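Local coordinates for protein alpha-L-rhamnosidase (Streptomyces avermitilis, PDB 3W5M) that hydrolyses terminal non-reducing alpha-L-rhamnose residues from rhamnosides such as naringin, rutin and gum arabic, and binds L-rhamnose through a calcium-dependent carbohydrate-binding module, at residues Q117-L129 with R414-G426. Numbering follows the deposited sequence.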
# COMPACT_ATOMS: atom_id res chain seq x y z
N GLN A 117 12.52 3.48 -26.75
CA GLN A 117 11.27 3.78 -27.44
C GLN A 117 10.62 5.06 -26.93
O GLN A 117 9.62 5.52 -27.52
CB GLN A 117 10.32 2.58 -27.39
CG GLN A 117 10.69 1.46 -28.36
CD GLN A 117 11.91 0.68 -27.92
OE1 GLN A 117 13.02 0.95 -28.37
NE2 GLN A 117 11.72 -0.28 -27.04
N TRP A 118 11.19 5.66 -25.89
CA TRP A 118 10.76 6.97 -25.40
C TRP A 118 11.57 8.06 -26.08
O TRP A 118 12.81 7.98 -26.15
CB TRP A 118 10.97 7.13 -23.90
CG TRP A 118 10.12 6.29 -23.02
CD1 TRP A 118 10.39 5.01 -22.58
CD2 TRP A 118 8.90 6.70 -22.38
NE1 TRP A 118 9.37 4.59 -21.73
CE2 TRP A 118 8.45 5.61 -21.59
CE3 TRP A 118 8.11 7.86 -22.44
CZ2 TRP A 118 7.27 5.65 -20.85
CZ3 TRP A 118 6.92 7.91 -21.69
CH2 TRP A 118 6.52 6.81 -20.91
N SER A 119 10.90 9.09 -26.56
CA SER A 119 11.60 10.30 -26.95
C SER A 119 11.19 11.51 -26.07
O SER A 119 11.72 12.62 -26.21
CB SER A 119 11.35 10.59 -28.41
OG SER A 119 9.97 10.79 -28.61
N ALA A 120 10.23 11.29 -25.17
CA ALA A 120 9.78 12.31 -24.24
C ALA A 120 10.92 12.78 -23.32
O ALA A 120 11.88 12.04 -23.11
CB ALA A 120 8.61 11.76 -23.42
N LYS A 121 10.83 14.00 -22.80
CA LYS A 121 11.77 14.52 -21.79
C LYS A 121 11.09 14.71 -20.44
O LYS A 121 9.91 15.10 -20.36
CB LYS A 121 12.35 15.88 -22.20
CG LYS A 121 12.76 16.04 -23.66
CD LYS A 121 13.96 15.20 -24.03
CE LYS A 121 14.59 15.76 -25.30
NZ LYS A 121 15.23 14.70 -26.12
N TRP A 122 11.85 14.46 -19.37
CA TRP A 122 11.35 14.74 -18.03
C TRP A 122 11.18 16.23 -17.84
O TRP A 122 12.12 17.01 -18.08
CB TRP A 122 12.32 14.21 -16.99
CG TRP A 122 12.36 12.73 -16.93
CD1 TRP A 122 13.27 11.88 -17.56
CD2 TRP A 122 11.46 11.90 -16.21
NE1 TRP A 122 12.97 10.57 -17.25
CE2 TRP A 122 11.88 10.55 -16.41
CE3 TRP A 122 10.33 12.15 -15.41
CZ2 TRP A 122 11.21 9.47 -15.85
CZ3 TRP A 122 9.66 11.06 -14.86
CH2 TRP A 122 10.10 9.74 -15.08
N ILE A 123 10.00 16.66 -17.39
CA ILE A 123 9.78 18.07 -17.11
C ILE A 123 9.20 18.31 -15.72
O ILE A 123 8.47 17.46 -15.17
CB ILE A 123 8.88 18.75 -18.15
CG1 ILE A 123 7.48 18.09 -18.18
CG2 ILE A 123 9.54 18.81 -19.53
CD1 ILE A 123 6.51 18.80 -19.10
N SER A 124 9.48 19.50 -15.19
CA SER A 124 9.02 19.94 -13.86
C SER A 124 8.47 21.35 -13.98
O SER A 124 8.86 22.08 -14.89
CB SER A 124 10.20 20.01 -12.90
OG SER A 124 10.59 18.74 -12.42
N ALA A 125 7.59 21.74 -13.06
CA ALA A 125 7.23 23.16 -12.93
C ALA A 125 8.48 23.94 -12.48
O ALA A 125 9.35 23.37 -11.81
CB ALA A 125 6.11 23.34 -11.92
N PRO A 126 8.60 25.24 -12.86
CA PRO A 126 9.79 26.02 -12.51
C PRO A 126 9.86 26.37 -11.02
O PRO A 126 8.87 26.17 -10.29
CB PRO A 126 9.63 27.27 -13.39
CG PRO A 126 8.14 27.44 -13.47
CD PRO A 126 7.63 26.05 -13.63
N ALA A 127 11.00 26.90 -10.58
CA ALA A 127 11.30 27.14 -9.16
C ALA A 127 10.26 27.97 -8.37
O ALA A 127 9.96 27.64 -7.23
CB ALA A 127 12.70 27.72 -8.98
N PRO A 128 9.70 29.03 -8.99
CA PRO A 128 8.66 29.80 -8.30
C PRO A 128 7.42 28.96 -7.89
O PRO A 128 6.68 29.35 -6.99
CB PRO A 128 8.27 30.87 -9.33
CG PRO A 128 9.44 31.01 -10.24
CD PRO A 128 10.15 29.68 -10.24
N LEU A 129 7.20 27.83 -8.57
CA LEU A 129 6.02 26.99 -8.33
C LEU A 129 6.33 25.74 -7.48
O LEU A 129 5.43 25.17 -6.86
CB LEU A 129 5.36 26.60 -9.67
CG LEU A 129 4.85 27.74 -10.57
CD1 LEU A 129 4.18 27.17 -11.83
CD2 LEU A 129 3.89 28.67 -9.83
N ARG A 414 3.69 12.19 -32.88
CA ARG A 414 4.09 11.98 -31.49
C ARG A 414 4.19 13.33 -30.77
O ARG A 414 4.91 14.23 -31.21
CB ARG A 414 5.42 11.21 -31.45
CG ARG A 414 5.79 10.74 -30.06
CD ARG A 414 7.16 10.09 -30.05
NE ARG A 414 7.14 8.82 -30.78
CZ ARG A 414 8.11 7.92 -30.74
NH1 ARG A 414 9.19 8.12 -30.00
NH2 ARG A 414 8.00 6.81 -31.45
N ILE A 415 3.46 13.47 -29.67
CA ILE A 415 3.47 14.69 -28.87
C ILE A 415 4.11 14.28 -27.54
O ILE A 415 3.74 13.26 -26.98
CB ILE A 415 2.03 15.24 -28.65
CG1 ILE A 415 1.31 15.47 -30.00
CG2 ILE A 415 2.05 16.48 -27.78
CD1 ILE A 415 1.97 16.51 -30.90
N THR A 416 5.10 15.04 -27.08
CA THR A 416 5.76 14.66 -25.83
C THR A 416 5.92 15.82 -24.86
O THR A 416 5.90 17.00 -25.24
CB THR A 416 7.19 14.09 -26.09
OG1 THR A 416 7.97 15.08 -26.75
CG2 THR A 416 7.16 12.83 -26.95
N SER A 417 6.10 15.46 -23.60
CA SER A 417 6.61 16.35 -22.59
C SER A 417 7.98 16.86 -23.02
O SER A 417 8.83 16.09 -23.54
CB SER A 417 6.71 15.62 -21.24
OG SER A 417 7.49 14.43 -21.32
N GLY A 418 8.17 18.15 -22.79
CA GLY A 418 9.37 18.87 -23.19
C GLY A 418 9.27 20.37 -22.94
O GLY A 418 8.31 20.85 -22.32
N PRO A 419 10.28 21.13 -23.42
CA PRO A 419 10.51 22.51 -23.00
C PRO A 419 9.39 23.48 -23.38
O PRO A 419 9.30 24.55 -22.76
CB PRO A 419 11.81 22.89 -23.74
CG PRO A 419 12.49 21.57 -24.00
CD PRO A 419 11.34 20.66 -24.35
N ASP A 420 8.56 23.12 -24.35
CA ASP A 420 7.50 24.02 -24.80
C ASP A 420 6.24 24.01 -23.87
O ASP A 420 5.32 24.83 -24.04
CB ASP A 420 7.16 23.78 -26.28
CG ASP A 420 7.02 22.28 -26.66
OD1 ASP A 420 7.43 21.34 -25.89
OD2 ASP A 420 6.51 22.03 -27.78
N TRP A 421 6.18 23.09 -22.90
CA TRP A 421 5.04 23.04 -21.97
C TRP A 421 5.03 24.24 -21.02
O TRP A 421 6.06 24.86 -20.74
CB TRP A 421 5.08 21.71 -21.14
CG TRP A 421 4.67 20.48 -21.93
CD1 TRP A 421 5.15 20.07 -23.17
CD2 TRP A 421 3.74 19.48 -21.52
NE1 TRP A 421 4.56 18.90 -23.55
CE2 TRP A 421 3.68 18.51 -22.55
CE3 TRP A 421 2.94 19.31 -20.37
CZ2 TRP A 421 2.86 17.38 -22.47
CZ3 TRP A 421 2.13 18.18 -20.29
CH2 TRP A 421 2.09 17.24 -21.33
N ARG A 422 3.85 24.57 -20.48
CA ARG A 422 3.72 25.71 -19.59
C ARG A 422 3.07 25.25 -18.27
O ARG A 422 2.38 24.26 -18.26
CB ARG A 422 2.91 26.81 -20.29
CG ARG A 422 3.72 27.36 -21.47
CD ARG A 422 3.01 28.42 -22.27
NE ARG A 422 2.89 29.70 -21.58
CZ ARG A 422 3.90 30.52 -21.29
NH1 ARG A 422 5.16 30.21 -21.58
NH2 ARG A 422 3.64 31.67 -20.69
N ALA A 423 3.34 25.99 -17.21
CA ALA A 423 2.98 25.62 -15.84
C ALA A 423 2.36 26.76 -15.06
O ALA A 423 2.66 27.94 -15.29
CB ALA A 423 4.20 25.05 -15.11
N ALA A 424 1.49 26.39 -14.11
CA ALA A 424 0.85 27.34 -13.19
C ALA A 424 0.57 26.62 -11.88
O ALA A 424 0.46 25.38 -11.88
CB ALA A 424 -0.44 27.88 -13.76
N SER A 425 0.40 27.38 -10.81
CA SER A 425 0.12 26.79 -9.48
C SER A 425 -1.25 26.10 -9.43
O SER A 425 -1.35 24.98 -8.92
CB SER A 425 0.29 27.84 -8.38
OG SER A 425 -0.41 29.02 -8.73
N GLY A 426 -2.29 26.73 -9.98
CA GLY A 426 -3.63 26.12 -9.92
C GLY A 426 -4.15 25.99 -8.48
O GLY A 426 -3.61 26.62 -7.60
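S417 OG stands between its own backbone N and carbonyl carbon (chi1 55°) and meets the backbone of K121. I123 CG1 takes the same setting (chi1 61°), with CD1 extended onto the W421 ring. The S417 hydroxyl donates to K121 O at 2.7 Å, tilted from the carbonyl plane, and also bonds to the backbone N of A401. K121 N returns a nearly straight bond to S417 O at 3.0 Å. The two segments are thus joined by one backbone and one side-chain bond at the same pair of residues.

I123 CD1 meets the W421 ring obliquely, 3.7 Å from CD2. The two side chains cross at about a right angle. W421 NE1 bonds to T416 O at 2.9 Å, a bent bond that ties the indole back to the strand before the turn from G418 to W421. The ring also stacks with H307. A leucine in place of W421 would probably leave I123 CD1 without its aromatic partner, T416 O without the indole donor and H307 without its stacking ring.

At one end, R414 NH1 donates to S119 OG at 3.1 Å, in the guanidinium plane. At the other, A423 CB packs against P126 CD and L129 CD1. L129 CD1 also reaches A424 CA at 3.6 Å, and CD2 lies beside S425.

S417 and I123 also bond through their backbones to the strand 398-407. Strand 123-124 is the outer strand of the sheet that also holds 422-424, with 459-463 between them; 412-416 edges a second sheet, consistent with the two layers of a beta-sandwich.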